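Myosin-I heavy chain (Dictyostelium discoideum, PDB 5EJY) works as a class VII unconventional myosin, an actin-based ATPase motor active in early phagocytosis and adhesion, seen here as its first MyTH4-FERM tail module. Local coordinates at residues V125-H130 with S194-R199; T152-S157 with D165-S170. One frame throughout, in Å; residues are numbered along the deposited sequence.

Interaction 1: V125-H130 with S194-R199; sequences VWELIH and SIKENR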
loop_
_atom_site.group_PDB
_atom_site.type_symbol
_atom_site.label_atom_id
_atom_site.label_comp_id
_atom_site.label_asym_id
_atom_site.label_seq_id
_atom_site.Cartn_x
_atom_site.Cartn_y
_atom_site.Cartn_z
ATOM N N VAL A 125 -27.970 4.182 7.798
ATOM C CA VAL A 125 -27.544 5.469 7.256
ATOM C C VAL A 125 -26.200 5.857 7.859
ATOM O O VAL A 125 -25.342 6.379 7.164
ATOM C CB VAL A 125 -28.546 6.620 7.511
ATOM C CG1 VAL A 125 -28.026 7.911 6.862
ATOM C CG2 VAL A 125 -29.912 6.279 6.959
ATOM N N TRP A 126 -26.011 5.590 9.149
ATOM C CA TRP A 126 -24.747 5.951 9.793
ATOM C C TRP A 126 -23.565 5.081 9.321
ATOM O O TRP A 126 -22.424 5.551 9.270
ATOM C CB TRP A 126 -24.887 5.999 11.322
ATOM C CG TRP A 126 -25.440 7.323 11.770
ATOM C CD1 TRP A 126 -26.747 7.620 12.077
ATOM C CD2 TRP A 126 -24.711 8.546 11.900
ATOM N NE1 TRP A 126 -26.861 8.947 12.409
ATOM C CE2 TRP A 126 -25.628 9.540 12.309
ATOM C CE3 TRP A 126 -23.368 8.897 11.718
ATOM C CZ2 TRP A 126 -25.241 10.859 12.545
ATOM C CZ3 TRP A 126 -22.986 10.202 11.945
ATOM C CH2 TRP A 126 -23.918 11.172 12.361
ATOM N N GLU A 127 -23.849 3.838 8.947
ATOM C CA GLU A 127 -22.864 3.010 8.248
ATOM C C GLU A 127 -22.456 3.642 6.910
ATOM O O GLU A 127 -21.272 3.667 6.572
ATOM C CB GLU A 127 -23.400 1.603 8.011
ATOM C CG GLU A 127 -23.508 0.753 9.296
ATOM C CD GLU A 127 -24.282 -0.538 9.089
ATOM O OE1 GLU A 127 -24.790 -0.754 7.971
ATOM O OE2 GLU A 127 -24.396 -1.333 10.050
ATOM N N LEU A 128 -23.444 4.122 6.150
ATOM C CA LEU A 128 -23.191 4.850 4.907
ATOM C C LEU A 128 -22.366 6.101 5.134
ATOM O O LEU A 128 -21.458 6.401 4.363
ATOM C CB LEU A 128 -24.500 5.245 4.228
ATOM C CG LEU A 128 -25.328 4.099 3.649
ATOM C CD1 LEU A 128 -26.658 4.617 3.084
ATOM C CD2 LEU A 128 -24.525 3.367 2.566
ATOM N N ILE A 129 -22.706 6.852 6.178
ATOM C CA ILE A 129 -21.944 8.041 6.527
ATOM C C ILE A 129 -20.479 7.662 6.760
ATOM O O ILE A 129 -19.558 8.327 6.277
ATOM C CB ILE A 129 -22.566 8.741 7.773
ATOM C CG1 ILE A 129 -23.780 9.579 7.350
ATOM C CG2 ILE A 129 -21.567 9.643 8.454
ATOM C CD1 ILE A 129 -24.687 10.029 8.560
ATOM N N HIS A 130 -20.270 6.573 7.486
ATOM C CA HIS A 130 -18.931 6.121 7.827
ATOM C C HIS A 130 -18.172 5.629 6.575
ATOM O O HIS A 130 -16.990 5.939 6.408
ATOM C CB HIS A 130 -19.027 5.032 8.905
ATOM C CG HIS A 130 -17.714 4.669 9.528
ATOM N ND1 HIS A 130 -17.574 3.601 10.387
ATOM C CD2 HIS A 130 -16.482 5.218 9.404
ATOM C CE1 HIS A 130 -16.312 3.507 10.766
ATOM N NE2 HIS A 130 -15.628 4.473 10.183
ATOM N N SER A 194 -15.061 -4.087 7.728
ATOM C CA SER A 194 -14.450 -3.491 8.917
ATOM C C SER A 194 -15.057 -2.136 9.286
ATOM O O SER A 194 -15.377 -1.882 10.448
ATOM C CB SER A 194 -12.939 -3.329 8.714
ATOM O OG SER A 194 -12.305 -4.591 8.622
ATOM N N ILE A 195 -15.196 -1.252 8.299
ATOM C CA ILE A 195 -15.769 0.064 8.549
ATOM C C ILE A 195 -17.168 -0.079 9.134
ATOM O O ILE A 195 -17.502 0.568 10.128
ATOM C CB ILE A 195 -15.857 0.900 7.252
ATOM C CG1 ILE A 195 -14.450 1.214 6.730
ATOM C CG2 ILE A 195 -16.634 2.196 7.504
ATOM C CD1 ILE A 195 -14.437 1.779 5.319
ATOM N N LYS A 196 -17.981 -0.927 8.506
ATOM C CA LYS A 196 -19.361 -1.135 8.946
ATOM C C LYS A 196 -19.392 -1.454 10.429
ATOM O O LYS A 196 -20.179 -0.868 11.183
ATOM C CB LYS A 196 -20.033 -2.259 8.140
ATOM C CG LYS A 196 -21.446 -2.643 8.621
ATOM C CD LYS A 196 -22.188 -3.503 7.595
ATOM C CE LYS A 196 -23.128 -4.513 8.241
ATOM N NZ LYS A 196 -23.805 -4.021 9.479
ATOM N N GLU A 197 -18.517 -2.368 10.848
ATOM C CA GLU A 197 -18.490 -2.819 12.240
ATOM C C GLU A 197 -17.596 -1.979 13.137
ATOM O O GLU A 197 -17.323 -2.363 14.272
ATOM C CB GLU A 197 -18.053 -4.279 12.337
ATOM C CG GLU A 197 -18.788 -5.233 11.419
ATOM C CD GLU A 197 -18.438 -6.686 11.713
ATOM O OE1 GLU A 197 -18.269 -7.474 10.756
ATOM O OE2 GLU A 197 -18.324 -7.040 12.909
ATOM N N ASN A 198 -17.141 -0.835 12.637
ATOM C CA ASN A 198 -16.345 0.082 13.440
ATOM C C ASN A 198 -15.083 -0.568 14.019
ATOM O O ASN A 198 -14.742 -0.359 15.186
ATOM C CB ASN A 198 -17.207 0.695 14.563
ATOM C CG ASN A 198 -18.276 1.648 14.023
ATOM O OD1 ASN A 198 -17.979 2.526 13.218
ATOM N ND2 ASN A 198 -19.524 1.461 14.448
ATOM N N ARG A 199 -14.397 -1.362 13.206
ATOM C CA ARG A 199 -13.146 -1.978 13.632
ATOM C C ARG A 199 -12.038 -1.721 12.606
ATOM O O ARG A 199 -12.318 -1.266 11.509
ATOM C CB ARG A 199 -13.334 -3.471 13.850
ATOM C CG ARG A 199 -13.663 -4.239 12.592
ATOM C CD ARG A 199 -13.600 -5.736 12.851
ATOM N NE ARG A 199 -13.490 -6.490 11.603
ATOM C CZ ARG A 199 -14.524 -7.041 10.979
ATOM N NH1 ARG A 199 -15.739 -6.924 11.499
ATOM N NH2 ARG A 199 -14.347 -7.706 9.845
HETATM O O HOH W 1 -22.852 -0.854 12.116
HETATM O O HOH W 2 -20.134 2.197 10.710
#
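Glu-127 and Lys-196 bring the backbones closest, their CA atoms 5.5 Å apart, where the middle of helix 119-133 faces the C-terminal end of helix 189-196; His-130 and Ile-195 form the next pair. That end is closed by a Schellman motif: Arg-199 N bonds to Ser-194 O and Asn-198 N to Ile-195 O, with Asn-198 taking positive phi as the C-prime residue. Lys-196 leaves its backbone with CG anti to N (chi1 174°), runs its CG past the Glu-127 carboxylate and then bends at its last two torsions, which returns NZ to OE2. The resulting salt bridge, NZ to Glu-127 OE2 at 2.8 Å, comes down on the carboxylate from 43° above its plane. The other oxygen, OE1, is bonded to Tyr-69 of helix 53-70, and a water donates to both OE2 and Lys-196 O. The carboxylate is thus gripped at both oxygens.

One turn on, the His-130 imidazole lies across the helix end. Ile-195 CG2 sits over one ring face, 3.3 Å from its centroid and only 9° off the normal, a close CH-pi contact. A second water lies in the ring plane, 2.9 Å from His-130 ND1, and bridges it to Lys-196 O. Asn-198 OD1 approaches ND1 obliquely, while ND2 probably bonds to Ser-166 OG of helix 161-180. Lys-196 O, at the negative end of the helix dipole, is therefore linked through two waters to side chains of helix 119-133. A charge pair, ordered water and one methyl-on-ring contact together make a buried contact at the end of helix 189-196, and the nearby lysine would probably favour an ionised Glu-127.

Interaction 2: T152-S157 with D165-S170; sequences TTIQQS and DSAQAS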
loop_
_atom_site.group_PDB
_atom_site.type_symbol
_atom_site.label_atom_id
_atom_site.label_comp_id
_atom_site.label_asym_id
_atom_site.label_seq_id
_atom_site.Cartn_x
_atom_site.Cartn_y
_atom_site.Cartn_z
ATOM N N THR A 152 -22.342 17.068 17.310
ATOM C CA THR A 152 -23.626 17.111 18.011
ATOM C C THR A 152 -24.135 15.697 18.235
ATOM O O THR A 152 -24.641 15.357 19.312
ATOM C CB THR A 152 -24.683 17.909 17.229
ATOM O OG1 THR A 152 -24.263 19.275 17.119
ATOM C CG2 THR A 152 -26.030 17.850 17.941
ATOM N N THR A 153 -24.000 14.856 17.218
ATOM C CA THR A 153 -24.467 13.480 17.337
ATOM C C THR A 153 -23.670 12.715 18.395
ATOM O O THR A 153 -24.231 11.941 19.176
ATOM C CB THR A 153 -24.357 12.744 16.004
ATOM O OG1 THR A 153 -25.200 13.385 15.036
ATOM C CG2 THR A 153 -24.775 11.300 16.164
ATOM N N ILE A 154 -22.358 12.940 18.412
ATOM C CA ILE A 154 -21.474 12.268 19.356
ATOM C C ILE A 154 -21.709 12.742 20.801
ATOM O O ILE A 154 -21.631 11.961 21.749
ATOM C CB ILE A 154 -19.994 12.514 19.001
ATOM C CG1 ILE A 154 -19.639 11.863 17.648
ATOM C CG2 ILE A 154 -19.093 11.973 20.107
ATOM C CD1 ILE A 154 -18.362 12.426 17.013
ATOM N N GLN A 155 -22.001 14.024 20.957
ATOM C CA GLN A 155 -22.058 14.620 22.291
ATOM C C GLN A 155 -23.418 14.533 22.981
ATOM O O GLN A 155 -23.488 14.485 24.211
ATOM C CB GLN A 155 -21.547 16.066 22.253
ATOM C CG GLN A 155 -20.049 16.140 21.998
ATOM C CD GLN A 155 -19.572 17.529 21.642
ATOM O OE1 GLN A 155 -20.339 18.496 21.680
ATOM N NE2 GLN A 155 -18.295 17.640 21.289
ATOM N N GLN A 156 -24.494 14.491 22.204
ATOM C CA GLN A 156 -25.838 14.505 22.785
ATOM C C GLN A 156 -26.298 13.121 23.230
ATOM O O GLN A 156 -25.752 12.098 22.805
ATOM C CB GLN A 156 -26.843 15.101 21.798
ATOM C CG GLN A 156 -27.157 14.193 20.620
ATOM C CD GLN A 156 -27.891 14.908 19.495
ATOM N NE2 GLN A 156 -28.165 14.182 18.419
ATOM N N SER A 157 -27.299 13.094 24.107
ATOM C CA SER A 157 -27.911 11.838 24.520
ATOM C C SER A 157 -28.812 11.394 23.385
ATOM O O SER A 157 -29.191 12.206 22.537
ATOM N N ASP A 165 -21.027 5.032 17.846
ATOM C CA ASP A 165 -19.726 4.464 17.496
ATOM C C ASP A 165 -19.403 4.834 16.049
ATOM O O ASP A 165 -18.275 5.203 15.732
ATOM C CB ASP A 165 -19.737 2.942 17.622
ATOM C CG ASP A 165 -19.680 2.459 19.073
ATOM O OD1 ASP A 165 -19.225 3.214 19.957
ATOM O OD2 ASP A 165 -20.076 1.305 19.308
ATOM N N SER A 166 -20.403 4.733 15.184
ATOM C CA SER A 166 -20.237 5.120 13.775
ATOM C C SER A 166 -19.917 6.596 13.626
ATOM O O SER A 166 -19.048 6.973 12.846
ATOM C CB SER A 166 -21.479 4.772 12.967
ATOM O OG SER A 166 -21.593 3.371 12.817
ATOM N N ALA A 167 -20.602 7.441 14.392
ATOM C CA ALA A 167 -20.362 8.873 14.309
ATOM C C ALA A 167 -18.971 9.225 14.810
ATOM O O ALA A 167 -18.274 10.029 14.199
ATOM C CB ALA A 167 -21.440 9.666 15.072
ATOM N N GLN A 168 -18.563 8.636 15.930
ATOM C CA GLN A 168 -17.217 8.888 16.422
ATOM C C GLN A 168 -16.148 8.399 15.432
ATOM O O GLN A 168 -15.161 9.080 15.214
ATOM C CB GLN A 168 -16.987 8.222 17.780
ATOM C CG GLN A 168 -17.783 8.866 18.902
ATOM C CD GLN A 168 -17.329 8.379 20.267
ATOM O OE1 GLN A 168 -17.565 7.225 20.634
ATOM N NE2 GLN A 168 -16.651 9.247 21.012
ATOM N N ALA A 169 -16.346 7.218 14.867
ATOM C CA ALA A 169 -15.366 6.667 13.915
ATOM C C ALA A 169 -15.332 7.474 12.613
ATOM O O ALA A 169 -14.283 7.578 11.956
ATOM C CB ALA A 169 -15.660 5.210 13.637
ATOM N N SER A 170 -16.478 8.050 12.247
ATOM C CA SER A 170 -16.565 8.894 11.051
ATOM C C SER A 170 -15.803 10.183 11.262
ATOM O O SER A 170 -15.059 10.608 10.401
ATOM C CB SER A 170 -18.018 9.238 10.706
ATOM O OG SER A 170 -18.746 8.089 10.327
#
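Both gamma carbons of Ile-154 are directed at helix 161-180 by its first torsion: with chi1 at -65°, CG1 stands beside the backbone N and CG2 anti to it. A chi2 of 161° then extends CD1 along the facing backbone. The methylene of Gln-168 crosses the isoleucine obliquely. Ile-154 CG2 touches Gln-168 CG at 3.6 Å, and CG1 of the same isoleucine lies almost as near to that methylene. CD1 reaches past it to the carbonyl of Ala-167, 3.7 Å from O. The aliphatic part of Gln-168 thus does most of its touching, although NE2 also comes within 3.8 Å of Ile-154 CG2.

On the inner side, Ala-167 places its single methyl between two neighbours in sequence. CB lies 3.8 Å from Ile-154 CG1 and 3.9 Å from Thr-153 CG2. The threonine presents its methyl here while OG1 bonds to Tyr-149 O one turn back in its own helix, leaving the contact apolar. An alanine in place of Ile-154 would probably open a gap beside Ala-167 and leave the Gln-168 methylene without its apolar partner. Beneath this layer, Trp-126 of helix 119-133 packs against both Thr-153 and Ala-167.

Polar bonds lie around the contact and not across it. Lys-164 bonds through NZ to the carbonyls of Thr-153, Ile-154 and Gln-156, tying the C-terminal end of helix 143-155 to the start of the next. Within helix 161-180, Ser-170 OG and N approach Ser-166 O from opposite faces of its carbonyl plane. The arrangement is that of two consecutive helices joined by a short connection and packed through an isoleucine, an alanine and the aliphatic parts of a threonine and a glutamine, as expected in the all-helical bundle of a MyTH4 domain.

Both contacts belong to the MyTH4 part of the chain, their centres 12 Å apart, and helices 119-133 and 161-180 connect them. Interaction 1 is buried and mostly polar, with a salt bridge and waters at a helix end; interaction 2, partly buried and lacking hydrogen bonds across it, relies on aliphatic contacts toward the surface. In sequence the first spans a long separation that encloses the second, which joins successive helices. They meet directly: His-130 CE1 packs 3.4 Å from Ala-169 CB, and His-130 CA lies against Ser-170 OG. Helix 161-180 therefore offers one side to helix 143-155 and another to His-130 and the 194-199 turn.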